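Local structure of peptidase S8 and S53, subtilisin, kexin, sedolisin (Mycobacterium smegmatis, 4KG7) at residues A[36-39]-A[40-43]; A[88-92]-A[93-97]; A[367-370]-A[371-374]. The protein is a subtilisin-like serine protease (mycosin MycP3) of the ESX-3 type VII secretion system, probably cleaving peptide bonds with a catalytic triad. All blocks are in the same frame, centred on the assembly; numbering follows the deposited sequence. Where two conformers were deposited one is given.

Each contact is local, made within its own continuous run of chain; the three follow in series along the sequence and touch nowhere; even the nearest atoms of contacts 1 and 2 are about 18 Å apart. Contact 1 is a surface turn, whereas contacts 2 and 3 are partly buried and lie on opposite sides of the chain's centre. No helix or strand is shared between them: residues 36-43 belong to a loop, residues 88-97 leave an edge strand of the parallel sheet, and residues 367-374 lead into a short helix and form its first turn. The chemistry follows: a threonine closes the turn with apolar support, an aspartate beside an arginine organises the loop, and another aspartate caps the helix.

Contact 1: residues A[36-39]-A[40-43]; sequences SVLP and GTDP
Thr41 reaches back to Leu38 with two donors, and both end on one carbonyl oxygen. The hydroxyl OG1 of Thr41 donates a hydrogen bond to Leu38 O at 2.6 Å, arriving in the carbonyl plane on a lone pair. The backbone Thr41 N also bonds to Leu38 O, at 3.2 Å, from a position tilted 24° out of that plane, and this bond closes a type II beta turn from Leu38 to Thr41. A chi1 of 64° sets OG1 between the backbone N and the carbonyl carbon of Thr41, facing back across the turn.

Backbone shape explains the two central residues. Pro39, with its phi fixed by the ring, suits the second place of the turn, and Gly40 accommodates the positive phi of 90° at the third because it has no side chain.

Apolar contacts lie beside the polar ones. The Leu38 methyl CD2 meets Thr41 CG2 at 3.8 Å, so the threonine's methyl packs while its hydroxyl bonds. Nearer the open ends of the loop, Val37 CG1 touches Pro43 CG at 3.6 Å, the two side chains crossing at about a right angle.

The loop runs between strand 26-28 and helix 48-53. Asn303 of strand 301-306 binds Leu38 N and Thr41 OG1 through its side-chain amide, while Leu38 packs on Leu312 and Pro314 of strand 312-314.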
# COMPACT_ATOMS: atom_id res chain seq x y z
N SER A 36 2.60 -14.22 -13.37
CA SER A 36 2.39 -15.54 -13.97
C SER A 36 1.98 -16.53 -12.88
O SER A 36 2.00 -16.23 -11.70
CB SER A 36 3.71 -16.06 -14.64
OG SER A 36 4.19 -15.14 -15.63
N VAL A 37 1.63 -17.73 -13.32
CA VAL A 37 1.34 -18.84 -12.41
C VAL A 37 2.62 -19.62 -12.09
O VAL A 37 3.30 -20.10 -12.97
CB VAL A 37 0.25 -19.76 -13.00
CG1 VAL A 37 -0.04 -20.95 -12.11
CG2 VAL A 37 -1.04 -18.97 -13.21
N LEU A 38 2.88 -19.80 -10.80
CA LEU A 38 4.02 -20.57 -10.34
C LEU A 38 3.76 -22.05 -10.58
O LEU A 38 2.79 -22.58 -10.08
CB LEU A 38 4.21 -20.29 -8.85
CG LEU A 38 5.45 -20.85 -8.18
CD1 LEU A 38 6.70 -20.25 -8.83
CD2 LEU A 38 5.37 -20.54 -6.69
N PRO A 39 4.64 -22.74 -11.34
CA PRO A 39 4.37 -24.14 -11.56
C PRO A 39 4.27 -24.96 -10.28
O PRO A 39 4.99 -24.71 -9.30
CB PRO A 39 5.55 -24.58 -12.43
CG PRO A 39 5.91 -23.35 -13.20
CD PRO A 39 5.71 -22.25 -12.22
N GLY A 40 3.32 -25.89 -10.26
CA GLY A 40 3.12 -26.71 -9.09
C GLY A 40 2.14 -26.16 -8.10
O GLY A 40 1.86 -26.81 -7.08
N THR A 41 1.61 -24.97 -8.36
CA THR A 41 0.61 -24.37 -7.49
C THR A 41 -0.76 -24.44 -8.14
O THR A 41 -0.89 -24.65 -9.34
CB THR A 41 0.92 -22.88 -7.17
OG1 THR A 41 0.86 -22.10 -8.37
CG2 THR A 41 2.28 -22.73 -6.50
N ASP A 42 -1.77 -24.21 -7.30
CA ASP A 42 -3.15 -24.12 -7.75
C ASP A 42 -3.67 -22.76 -7.27
O ASP A 42 -4.20 -22.64 -6.15
CB ASP A 42 -3.97 -25.25 -7.15
CG ASP A 42 -5.42 -25.18 -7.55
OD1 ASP A 42 -5.76 -24.37 -8.44
OD2 ASP A 42 -6.21 -25.92 -6.93
N PRO A 43 -3.50 -21.71 -8.11
CA PRO A 43 -3.94 -20.38 -7.68
C PRO A 43 -5.43 -20.27 -7.50
O PRO A 43 -5.87 -19.33 -6.85
CB PRO A 43 -3.52 -19.45 -8.82
CG PRO A 43 -2.64 -20.24 -9.69
CD PRO A 43 -2.86 -21.69 -9.44

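Contact 2: residues A[88-92]-A[93-97]; sequences GGDYI and ESTDG
One carboxylate, that of Asp90, gathers backbone and side-chain donors from the following loop and ties successive parts of the bend to one side chain. The motif at its start is an Asx turn: Asp90 OD1 accepts from Ile92 N at 2.9 Å, and more weakly from Glu93 N. Strand 85-90, an outermost strand of the parallel sheet of this subtilisin fold, ends here, and the chain folds back beside it on its way to helix 104-113; Gly97 lies about 9 Å from the side chain of Asp73, a predicted charge-relay residue.

Asp90 OD2 takes Thr95 N at 3.0 Å on its anti lone pair and Thr95 OG1 at 2.7 Å from above the carboxylate plane. Aspartate suits this place because its short side chain, with CG anti to the backbone N (chi1 -168°), presents both oxygens to the loop. Threonine brings a hydroxyl as a second donor beside its backbone N-H. Arg134 of strand 129-134 forms salt bridges with both Asp90 OD2 and Glu93 OE1, probably offsetting the two acids.

Gly89 suits its positive phi of 97°; Gly97 CA lies 3.3 Å from Gly89 O, leaving room only for a residue without a side chain. Gly89 N bonds to Asp96 O at 2.9 Å from well above the carbonyl plane. From one side a water bridges the two runs, donating to Thr95 O at 2.9 Å and accepting weakly from Asp90 N.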
# COMPACT_ATOMS: atom_id res chain seq x y z
N GLY A 88 -7.08 7.39 -13.11
CA GLY A 88 -6.63 8.45 -12.22
C GLY A 88 -5.36 9.12 -12.71
O GLY A 88 -4.87 10.02 -12.03
N GLY A 89 -4.84 8.73 -13.87
CA GLY A 89 -3.72 9.42 -14.47
C GLY A 89 -2.37 8.79 -14.21
O GLY A 89 -2.27 7.70 -13.65
N ASP A 90 -1.32 9.52 -14.61
CA ASP A 90 0.01 8.94 -14.78
C ASP A 90 1.07 10.01 -14.44
O ASP A 90 0.99 11.16 -14.91
CB ASP A 90 0.12 8.48 -16.24
CG ASP A 90 1.32 7.60 -16.54
OD1 ASP A 90 2.17 7.37 -15.67
OD2 ASP A 90 1.42 7.13 -17.70
N TYR A 91 2.06 9.61 -13.66
CA TYR A 91 3.20 10.46 -13.26
C TYR A 91 4.48 9.96 -13.94
O TYR A 91 5.55 10.49 -13.65
CB TYR A 91 3.37 10.46 -11.73
CG TYR A 91 2.28 11.27 -11.10
CD1 TYR A 91 1.01 10.71 -10.88
CD2 TYR A 91 2.47 12.60 -10.80
CE1 TYR A 91 -0.02 11.47 -10.32
CE2 TYR A 91 1.45 13.36 -10.25
CZ TYR A 91 0.21 12.79 -10.02
OH TYR A 91 -0.82 13.55 -9.50
N ILE A 92 4.36 9.01 -14.87
CA ILE A 92 5.52 8.40 -15.57
C ILE A 92 5.45 8.75 -17.06
O ILE A 92 6.31 9.47 -17.57
CB ILE A 92 5.60 6.88 -15.35
CG1 ILE A 92 5.83 6.56 -13.86
CG2 ILE A 92 6.72 6.30 -16.17
CD1 ILE A 92 7.18 6.94 -13.29
N GLU A 93 4.40 8.28 -17.72
CA GLU A 93 4.08 8.70 -19.08
C GLU A 93 2.82 9.57 -19.02
O GLU A 93 2.55 10.21 -18.00
CB GLU A 93 3.90 7.48 -19.99
CG GLU A 93 5.09 6.53 -20.05
CD GLU A 93 4.86 5.37 -20.98
OE1 GLU A 93 3.97 4.55 -20.70
OE2 GLU A 93 5.59 5.26 -22.01
N SER A 94 2.03 9.56 -20.10
CA SER A 94 0.82 10.38 -20.18
C SER A 94 -0.42 9.51 -20.38
O SER A 94 -1.42 9.94 -20.99
CB SER A 94 0.94 11.41 -21.32
OG SER A 94 1.20 10.78 -22.56
N THR A 95 -0.36 8.29 -19.86
CA THR A 95 -1.49 7.37 -19.92
C THR A 95 -2.55 7.78 -18.90
O THR A 95 -2.37 8.71 -18.13
CB THR A 95 -1.07 5.88 -19.67
OG1 THR A 95 -0.76 5.67 -18.28
CG2 THR A 95 0.11 5.47 -20.54
N ASP A 96 -3.63 7.01 -18.87
CA ASP A 96 -4.76 7.23 -17.97
C ASP A 96 -4.61 6.51 -16.64
O ASP A 96 -5.49 6.59 -15.79
CB ASP A 96 -6.06 6.80 -18.68
CG ASP A 96 -6.07 5.34 -19.13
OD1 ASP A 96 -5.09 4.60 -18.88
OD2 ASP A 96 -7.07 4.97 -19.79
N GLY A 97 -3.50 5.82 -16.44
CA GLY A 97 -3.33 5.06 -15.24
C GLY A 97 -3.76 3.61 -15.36
O GLY A 97 -3.62 2.84 -14.40
O HOH W 1 -2.24 11.33 -16.81

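Contact 3: residues A[367-370]-A[371-374]; sequences MVDP and VAAL
With chi1 at -174° and chi2 at -27°, the carboxylate of Asp369 swings forward over the first turn of helix 370-375, placing OD1 near the amides of Val371 and Ala372. Asp369 is the N-cap. Its OD1 accepts from Ala372 N at 3.2 Å, nearly straight at the hydrogen (166°) but entering from above the carboxylate plane. A water extends the cap, donating to Asp369 OD1 and accepting from Val371 N, each at 2.9 Å. An acid fits here because its negative charge would be favoured by the amide end of a helix.

The helical i to i+4 backbone bonds start at once: Ala373 N bonds to Asp369 O at 2.9 Å, and Leu374 N to Pro370 O at the same distance. Pro370 suits the first helical place: no earlier helical carbonyl awaits an N-H there, and the ring holds phi near the helical value. The small Ala372 lets its CB tuck against Asp369 CG, 3.5 Å away.

On its buried side this helix rests on helix 318-335, where Pro370 meets Val328 and both Ala373 and Leu374 meet Val332; Pro370 also touches Leu53 of helix 48-53, and Val368 lies against strand 281-286.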
# COMPACT_ATOMS: atom_id res chain seq x y z
N MET A 367 -2.25 -8.59 13.27
CA MET A 367 -3.01 -8.85 12.05
C MET A 367 -4.41 -8.25 12.15
O MET A 367 -5.13 -8.44 13.13
CB MET A 367 -3.12 -10.35 11.73
CG MET A 367 -3.73 -10.67 10.36
SD MET A 367 -3.56 -12.43 10.05
CE MET A 367 -4.37 -13.22 11.42
N VAL A 368 -4.78 -7.53 11.10
CA VAL A 368 -6.12 -6.97 10.99
C VAL A 368 -7.15 -8.08 11.13
O VAL A 368 -6.93 -9.23 10.69
CB VAL A 368 -6.26 -6.22 9.64
CG1 VAL A 368 -6.17 -7.15 8.43
CG2 VAL A 368 -7.50 -5.35 9.57
N ASP A 369 -8.28 -7.74 11.74
CA ASP A 369 -9.34 -8.71 12.00
C ASP A 369 -10.63 -8.11 11.47
O ASP A 369 -11.32 -7.38 12.19
CB ASP A 369 -9.43 -9.03 13.49
CG ASP A 369 -10.43 -10.14 13.80
OD1 ASP A 369 -11.41 -10.34 13.03
OD2 ASP A 369 -10.26 -10.78 14.87
N PRO A 370 -10.95 -8.41 10.19
CA PRO A 370 -12.07 -7.75 9.56
C PRO A 370 -13.42 -7.93 10.26
O PRO A 370 -14.15 -6.96 10.43
CB PRO A 370 -12.10 -8.38 8.16
CG PRO A 370 -10.71 -8.75 7.91
CD PRO A 370 -10.14 -9.17 9.22
N VAL A 371 -13.75 -9.14 10.71
CA VAL A 371 -15.04 -9.35 11.36
C VAL A 371 -15.12 -8.58 12.68
O VAL A 371 -16.14 -7.96 13.00
CB VAL A 371 -15.35 -10.85 11.54
CG1 VAL A 371 -16.53 -11.04 12.45
CG2 VAL A 371 -15.58 -11.51 10.18
N ALA A 372 -14.03 -8.59 13.43
CA ALA A 372 -13.99 -7.83 14.69
C ALA A 372 -14.16 -6.34 14.41
O ALA A 372 -14.89 -5.64 15.11
CB ALA A 372 -12.70 -8.09 15.42
N ALA A 373 -13.49 -5.84 13.37
CA ALA A 373 -13.60 -4.43 13.00
C ALA A 373 -15.02 -4.05 12.59
O ALA A 373 -15.50 -2.93 12.86
CB ALA A 373 -12.60 -4.07 11.91
N LEU A 374 -15.71 -4.99 11.96
CA LEU A 374 -17.03 -4.75 11.46
C LEU A 374 -18.11 -4.91 12.51
O LEU A 374 -19.22 -4.49 12.29
CB LEU A 374 -17.31 -5.67 10.26
CG LEU A 374 -16.53 -5.23 9.01
CD1 LEU A 374 -16.42 -6.38 8.03
CD2 LEU A 374 -17.15 -4.02 8.32
O HOH W 2 -12.20 -11.57 10.48